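DUF2235 domain-containing protein (Pseudomonas aeruginosa, PDB 4O5P) probably hydrolyses membrane phospholipids as a type VI secretion effector, Tle1, with a catalytic domain of the alpha/beta-hydrolase clan. Local coordinates at residues A[437-440]-A[441-445]; A[652-656]-A[657-661]. One frame throughout, in Å; residues are numbered along the deposited sequence.

Interaction 1 of 2, residues A[437-440]-A[441-445]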
ATOM      1  N   ARG A 437     -20.130 -21.966   5.678  1.00 33.31           N
ATOM      2  CA  ARG A 437     -20.321 -21.244   4.422  1.00 31.54           C
ATOM      3  C   ARG A 437     -21.105 -19.945   4.615  1.00 30.34           C
ATOM      4  O   ARG A 437     -21.236 -19.145   3.688  1.00 28.92           O
ATOM      5  CB  ARG A 437     -21.017 -22.129   3.391  1.00 31.57           C
ATOM      6  CG  ARG A 437     -20.073 -23.068   2.638  1.00 32.87           C
ATOM      7  CD  ARG A 437     -20.633 -23.477   1.268  1.00 32.69           C
ATOM      8  NE  ARG A 437     -19.687 -24.257   0.466  1.00 31.09           N
ATOM      9  CZ  ARG A 437     -18.692 -23.724  -0.240  1.00 32.86           C
ATOM     10  NH1 ARG A 437     -18.502 -22.411  -0.232  1.00 33.12           N
ATOM     11  NH2 ARG A 437     -17.875 -24.496  -0.948  1.00 29.95           N
ATOM     12  N   VAL A 438     -21.604 -19.740   5.828  1.00 31.15           N
ATOM     13  CA  VAL A 438     -22.488 -18.616   6.136  1.00 35.54           C
ATOM     14  C   VAL A 438     -21.861 -17.610   7.105  1.00 29.49           C
ATOM     15  O   VAL A 438     -21.276 -17.997   8.116  1.00 34.03           O
ATOM     16  CB  VAL A 438     -23.831 -19.138   6.710  1.00 35.78           C
ATOM     17  CG1 VAL A 438     -24.707 -17.992   7.196  1.00 34.84           C
ATOM     18  CG2 VAL A 438     -24.565 -19.974   5.657  1.00 31.64           C
HETATM   19  N   MSE A 439     -21.987 -16.322   6.795  1.00 30.75           N
HETATM   20  CA  MSE A 439     -21.547 -15.259   7.698  1.00 31.02           C
HETATM   21  C   MSE A 439     -22.329 -15.236   9.018  1.00 32.83           C
HETATM   22  O   MSE A 439     -23.550 -15.362   9.026  1.00 37.20           O
HETATM   23  CB  MSE A 439     -21.704 -13.886   7.029  1.00 31.01           C
HETATM   24  CG  MSE A 439     -20.876 -13.666   5.767  1.00 30.66           C
HETATM   25 SE   MSE A 439     -21.431 -11.967   4.951  1.00 35.82          SE
HETATM   26  CE  MSE A 439     -20.132 -11.932   3.475  1.00 22.64           C
ATOM     27  N   VAL A 440     -21.621 -15.070  10.132  1.00 32.53           N
ATOM     28  CA  VAL A 440     -22.261 -14.786  11.412  1.00 34.11           C
ATOM     29  C   VAL A 440     -22.606 -13.280  11.434  1.00 37.04           C
ATOM     30  O   VAL A 440     -22.047 -12.511  10.640  1.00 28.31           O
ATOM     31  CB  VAL A 440     -21.340 -15.187  12.599  1.00 37.63           C
ATOM     32  CG1 VAL A 440     -21.071 -16.683  12.584  1.00 36.19           C
ATOM     33  CG2 VAL A 440     -20.032 -14.410  12.560  1.00 36.36           C
ATOM     34  N   PRO A 441     -23.543 -12.861  12.311  1.00 34.23           N
ATOM     35  CA  PRO A 441     -24.017 -11.470  12.330  1.00 33.05           C
ATOM     36  C   PRO A 441     -22.927 -10.389  12.250  1.00 33.06           C
ATOM     37  O   PRO A 441     -23.062  -9.490  11.417  1.00 31.76           O
ATOM     38  CB  PRO A 441     -24.748 -11.382  13.671  1.00 36.83           C
ATOM     39  CG  PRO A 441     -25.306 -12.750  13.858  1.00 34.48           C
ATOM     40  CD  PRO A 441     -24.286 -13.696  13.276  1.00 35.51           C
ATOM     41  N   LYS A 442     -21.891 -10.477  13.088  1.00 31.38           N
ATOM     42  CA  LYS A 442     -20.819  -9.481  13.131  1.00 27.38           C
ATOM     43  C   LYS A 442     -20.205  -9.192  11.744  1.00 27.33           C
ATOM     44  O   LYS A 442     -20.029  -8.021  11.327  1.00 27.76           O
ATOM     45  CB  LYS A 442     -19.723  -9.961  14.094  1.00 26.99           C
ATOM     46  CG  LYS A 442     -18.737  -8.858  14.486  1.00 31.98           C
ATOM     47  CD  LYS A 442     -17.416  -9.394  15.043  1.00 35.87           C
ATOM     48  CE  LYS A 442     -16.475  -8.239  15.426  1.00 38.86           C
ATOM     49  NZ  LYS A 442     -17.052  -7.336  16.472  1.00 36.90           N
ATOM     50  N   ILE A 443     -19.889 -10.275  11.039  1.00 25.96           N
ATOM     51  CA  ILE A 443     -19.224 -10.214   9.745  1.00 27.21           C
ATOM     52  C   ILE A 443     -20.177  -9.724   8.657  1.00 27.69           C
ATOM     53  O   ILE A 443     -19.789  -8.947   7.772  1.00 27.85           O
ATOM     54  CB  ILE A 443     -18.640 -11.587   9.361  1.00 24.67           C
ATOM     55  CG1 ILE A 443     -17.781 -12.146  10.498  1.00 24.87           C
ATOM     56  CG2 ILE A 443     -17.848 -11.498   8.054  1.00 23.90           C
ATOM     57  CD1 ILE A 443     -16.749 -11.165  11.050  1.00 29.18           C
ATOM     58  N   GLU A 444     -21.426 -10.175   8.711  1.00 26.40           N
ATOM     59  CA  GLU A 444     -22.437  -9.635   7.815  1.00 27.27           C
ATOM     60  C   GLU A 444     -22.582  -8.118   8.015  1.00 23.91           C
ATOM     61  O   GLU A 444     -22.723  -7.363   7.057  1.00 24.47           O
ATOM     62  CB  GLU A 444     -23.775 -10.354   8.012  1.00 28.50           C
ATOM     63  CG  GLU A 444     -24.942  -9.679   7.286  1.00 31.21           C
ATOM     64  CD  GLU A 444     -26.048 -10.647   6.883  1.00 35.94           C
ATOM     65  OE1 GLU A 444     -26.081 -11.781   7.408  1.00 33.97           O
ATOM     66  OE2 GLU A 444     -26.877 -10.268   6.020  1.00 38.27           O
ATOM     67  N   ALA A 445     -22.509  -7.666   9.260  1.00 27.43           N
ATOM     68  CA  ALA A 445     -22.656  -6.239   9.528  1.00 28.57           C
ATOM     69  C   ALA A 445     -21.411  -5.503   9.061  1.00 26.05           C
ATOM     70  O   ALA A 445     -21.450  -4.289   8.841  1.00 26.33           O
ATOM     71  CB  ALA A 445     -22.910  -5.983  11.005  1.00 27.97           C
TER

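Interaction 2 of 2, residues A[652-656]-A[657-661]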
ATOM      1  N   VAL A 652     -22.364  16.976  -3.258  1.00 17.17           N
ATOM      2  CA  VAL A 652     -21.787  17.797  -2.194  1.00 15.72           C
ATOM      3  C   VAL A 652     -21.866  17.079  -0.833  1.00 16.83           C
ATOM      4  O   VAL A 652     -20.909  17.109  -0.063  1.00 17.02           O
ATOM      5  CB  VAL A 652     -22.415  19.221  -2.121  1.00 16.88           C
ATOM      6  CG1 VAL A 652     -21.829  20.009  -0.946  1.00 13.74           C
ATOM      7  CG2 VAL A 652     -22.157  19.992  -3.406  1.00 16.49           C
ATOM      8  N   ALA A 653     -22.986  16.414  -0.554  1.00 14.35           N
ATOM      9  CA  ALA A 653     -23.131  15.663   0.697  1.00 15.56           C
ATOM     10  C   ALA A 653     -22.171  14.473   0.782  1.00 15.27           C
ATOM     11  O   ALA A 653     -21.691  14.135   1.869  1.00 13.20           O
ATOM     12  CB  ALA A 653     -24.561  15.203   0.897  1.00 15.99           C
ATOM     13  N   LEU A 654     -21.890  13.836  -0.351  1.00 16.09           N
ATOM     14  CA  LEU A 654     -20.874  12.778  -0.358  1.00 14.89           C
ATOM     15  C   LEU A 654     -19.523  13.340   0.066  1.00 15.16           C
ATOM     16  O   LEU A 654     -18.834  12.738   0.893  1.00 14.54           O
ATOM     17  CB  LEU A 654     -20.739  12.155  -1.738  1.00 13.64           C
ATOM     18  CG  LEU A 654     -19.787  10.954  -1.814  1.00 17.05           C
ATOM     19  CD1 LEU A 654     -20.480   9.693  -1.295  1.00 17.05           C
ATOM     20  CD2 LEU A 654     -19.293  10.731  -3.246  1.00 15.77           C
ATOM     21  N   PHE A 655     -19.131  14.484  -0.496  1.00 14.37           N
ATOM     22  CA  PHE A 655     -17.839  15.065  -0.075  1.00 15.80           C
ATOM     23  C   PHE A 655     -17.828  15.568   1.364  1.00 15.62           C
ATOM     24  O   PHE A 655     -16.798  15.463   2.057  1.00 15.37           O
ATOM     25  CB  PHE A 655     -17.361  16.163  -1.035  1.00 14.95           C
ATOM     26  CG  PHE A 655     -16.893  15.624  -2.358  1.00 15.70           C
ATOM     27  CD1 PHE A 655     -15.612  15.108  -2.493  1.00 14.26           C
ATOM     28  CD2 PHE A 655     -17.738  15.610  -3.452  1.00 15.60           C
ATOM     29  CE1 PHE A 655     -15.171  14.596  -3.703  1.00 13.51           C
ATOM     30  CE2 PHE A 655     -17.306  15.091  -4.677  1.00 18.36           C
ATOM     31  CZ  PHE A 655     -16.018  14.584  -4.797  1.00 16.59           C
ATOM     32  N   ASP A 656     -18.956  16.130   1.801  1.00 15.34           N
ATOM     33  CA  ASP A 656     -19.128  16.552   3.199  1.00 17.43           C
ATOM     34  C   ASP A 656     -19.006  15.417   4.224  1.00 16.34           C
ATOM     35  O   ASP A 656     -18.258  15.537   5.189  1.00 15.58           O
ATOM     36  CB  ASP A 656     -20.497  17.199   3.385  1.00 16.25           C
ATOM     37  CG  ASP A 656     -20.557  18.637   2.911  1.00 17.47           C
ATOM     38  OD1 ASP A 656     -19.621  19.137   2.245  1.00 16.08           O
ATOM     39  OD2 ASP A 656     -21.590  19.275   3.199  1.00 17.88           O
ATOM     40  N   GLU A 657     -19.754  14.328   4.010  1.00 14.16           N
ATOM     41  CA  GLU A 657     -19.956  13.295   5.029  1.00 15.71           C
ATOM     42  C   GLU A 657     -19.366  11.908   4.707  1.00 16.01           C
ATOM     43  O   GLU A 657     -19.444  10.994   5.527  1.00 19.17           O
ATOM     44  CB  GLU A 657     -21.457  13.142   5.342  1.00 17.84           C
ATOM     45  CG  GLU A 657     -22.118  14.407   5.899  1.00 17.44           C
ATOM     46  CD  GLU A 657     -23.560  14.169   6.317  1.00 24.48           C
ATOM     47  OE1 GLU A 657     -24.167  13.174   5.861  1.00 25.94           O
ATOM     48  OE2 GLU A 657     -24.085  14.970   7.116  1.00 33.48           O
ATOM     49  N   GLN A 658     -18.774  11.739   3.529  1.00 18.21           N
ATOM     50  CA  GLN A 658     -18.180  10.432   3.192  1.00 15.30           C
ATOM     51  C   GLN A 658     -16.688  10.498   2.857  1.00 15.69           C
ATOM     52  O   GLN A 658     -15.913   9.667   3.326  1.00 17.06           O
ATOM     53  CB  GLN A 658     -18.961   9.762   2.062  1.00 11.92           C
ATOM     54  CG  GLN A 658     -20.064   8.804   2.570  1.00 13.18           C
ATOM     55  CD  GLN A 658     -21.283   9.506   3.150  1.00 18.80           C
ATOM     56  OE1 GLN A 658     -21.694  10.564   2.670  1.00 15.44           O
ATOM     57  NE2 GLN A 658     -21.878   8.909   4.185  1.00 18.09           N
ATOM     58  N   VAL A 659     -16.297  11.517   2.093  1.00 14.83           N
ATOM     59  CA  VAL A 659     -14.932  11.645   1.606  1.00 14.73           C
ATOM     60  C   VAL A 659     -14.012  12.250   2.658  1.00 13.17           C
ATOM     61  O   VAL A 659     -14.228  13.380   3.127  1.00 12.78           O
ATOM     62  CB  VAL A 659     -14.873  12.470   0.302  1.00 14.57           C
ATOM     63  CG1 VAL A 659     -13.415  12.708  -0.135  1.00 12.83           C
ATOM     64  CG2 VAL A 659     -15.660  11.757  -0.807  1.00 13.53           C
ATOM     65  N   HIS A 660     -12.970  11.506   3.014  1.00 11.05           N
ATOM     66  CA  HIS A 660     -12.000  11.983   4.007  1.00 13.64           C
ATOM     67  C   HIS A 660     -10.941  12.875   3.375  1.00 13.99           C
ATOM     68  O   HIS A 660     -10.941  13.094   2.170  1.00 13.47           O
ATOM     69  CB  HIS A 660     -11.337  10.823   4.758  1.00 12.70           C
ATOM     70  CG  HIS A 660     -12.267  10.084   5.668  1.00 13.02           C
ATOM     71  ND1 HIS A 660     -13.272   9.259   5.195  1.00 14.42           N
ATOM     72  CD2 HIS A 660     -12.352  10.046   7.020  1.00 16.24           C
ATOM     73  CE1 HIS A 660     -13.926   8.740   6.223  1.00 17.08           C
ATOM     74  NE2 HIS A 660     -13.390   9.207   7.341  1.00 16.09           N
ATOM     75  N   ASP A 661     -10.052  13.403   4.206  1.00 14.38           N
ATOM     76  CA  ASP A 661      -9.035  14.320   3.729  1.00 14.16           C
ATOM     77  C   ASP A 661      -7.738  13.779   4.281  1.00 15.39           C
ATOM     78  O   ASP A 661      -7.367  14.054   5.428  1.00 16.65           O
ATOM     79  CB  ASP A 661      -9.308  15.739   4.248  1.00 13.68           C
ATOM     80  CG  ASP A 661      -8.378  16.783   3.641  1.00 16.90           C
ATOM     81  OD1 ASP A 661      -7.224  16.447   3.297  1.00 18.32           O
ATOM     82  OD2 ASP A 661      -8.784  17.959   3.517  1.00 16.37           O
TER

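Interaction 1 of 2, residues A[437-440]-A[441-445]
Met439, present as selenomethionine, reaches across the start of helix 441-445 with its heavy atom resting on the backbone of the first turn: SE lies 3.8 Å from Glu444 CA. The side chain is extended beyond CG, with CG set beside its own backbone N (chi1 -62°), and this carries the selenium alongside Glu444 rather than over Pro441. Glu444 answers with the root of its side chain, its CB being 4.2 Å from Met439 SE. Val440 is the residue just before the helix. Its CG2 branch, tucked between backbone N and carbonyl carbon, leans on Ile443 CG1 at 3.8 Å, and the two side chains cross obliquely. Ile443 thus divides its branches: CG1 goes to Val440, while CG2, on the other arm, comes within a loose 4.4 Å of Met439 CG. Next in the chain, the ring of Pro441 is held against Val440, with CD 3.4 Å from Val440 CB, a tight pair forced by the peptide joining them. The Val440 carbonyl turns inward and receives Glu444 N at 3.1 Å, a nearly straight bond (N-H...O 174°) with the donor close to the carbonyl axis. Ile443 N adds a weak, strongly bent one to the same oxygen. Beyond the turn, Met439 also packs on Leu20 and Gln422, its backbone pairs with Val423, and Glu444 touches Pro424, which ties the helix start to neighbouring loops. This is a helix N-terminus with Val440 as N-cap and proline in the first turn, where an amide hydrogen is not required. Met439 and Glu444 occupy the N' and N4 positions of a hydrophobic staple, though with glutamate at N4 the contact is a partial likeness of the motif, made with the CA and CB of Glu444.

Interaction 2 of 2, residues A[652-656]-A[657-661]
Ala653 gives its carbonyl oxygen to Glu657 N at 2.9 Å, an ordinary helical bond. Glu657 CB also lies near that oxygen. Leu654 has the branching role: its O accepts both Gln658 N at 2.8 Å and Val659 N at 3.1 Å, the first bond the more bent (137° against 149°), with both donors tilted from the carbonyl plane. Its side chain lies at about a right angle to that of Gln658, which is bent at chi2, so that CD1 meets Gln658 CB at 3.7 Å. CG, anti to the backbone nitrogen (chi1 -175°), carries the methyl there. Phe655 runs beside Val659 in the same direction, and Val659 CG2 reaches CD1 of the ring obliquely, 3.8 Å away. The side chain of Asp656 leads away from the turn, and the polar ends here are met from outside: Trp483 NE1 binds Asp656 OD1, Arg487 forms a salt bridge with Asp656 OD2, Arg456 another with Glu657 OE1, and Gln658 NE2 binds Phe400 O. The carbonyls of Phe655, Asp656 and Val659 all accept from Lys393 NZ, a positive charge that probably complements the negative end of the helix dipole. Here helix 649-657 ends in a buried C-terminus: Leu654 O keeps its i+4 bond to Gln658 N and adds an i+5 bond to Val659 N, that of a pi-turn, in which Gln658 keeps a negative phi, unlike the left-handed residue of a Schellman motif.

Interactions 1 and 2 are opposite kinds of helix end: the first opens helix 441-445 near the surface, the second closes helix 649-657 inside the protein. Their centres lie 28 Å apart and their nearest atoms about 14 Å, so they do not touch. Helices 451-463 and 469-487, which follow interaction 1 in the chain, pack against interaction 2 and supply Arg456, Trp483 and Arg487. From interaction 2, His660 ND1 hydrogen-bonds Asp381 OD1, in the short helix 379-383 that begins at His379, probably the histidine of a Ser237-His379-Asp281 triad.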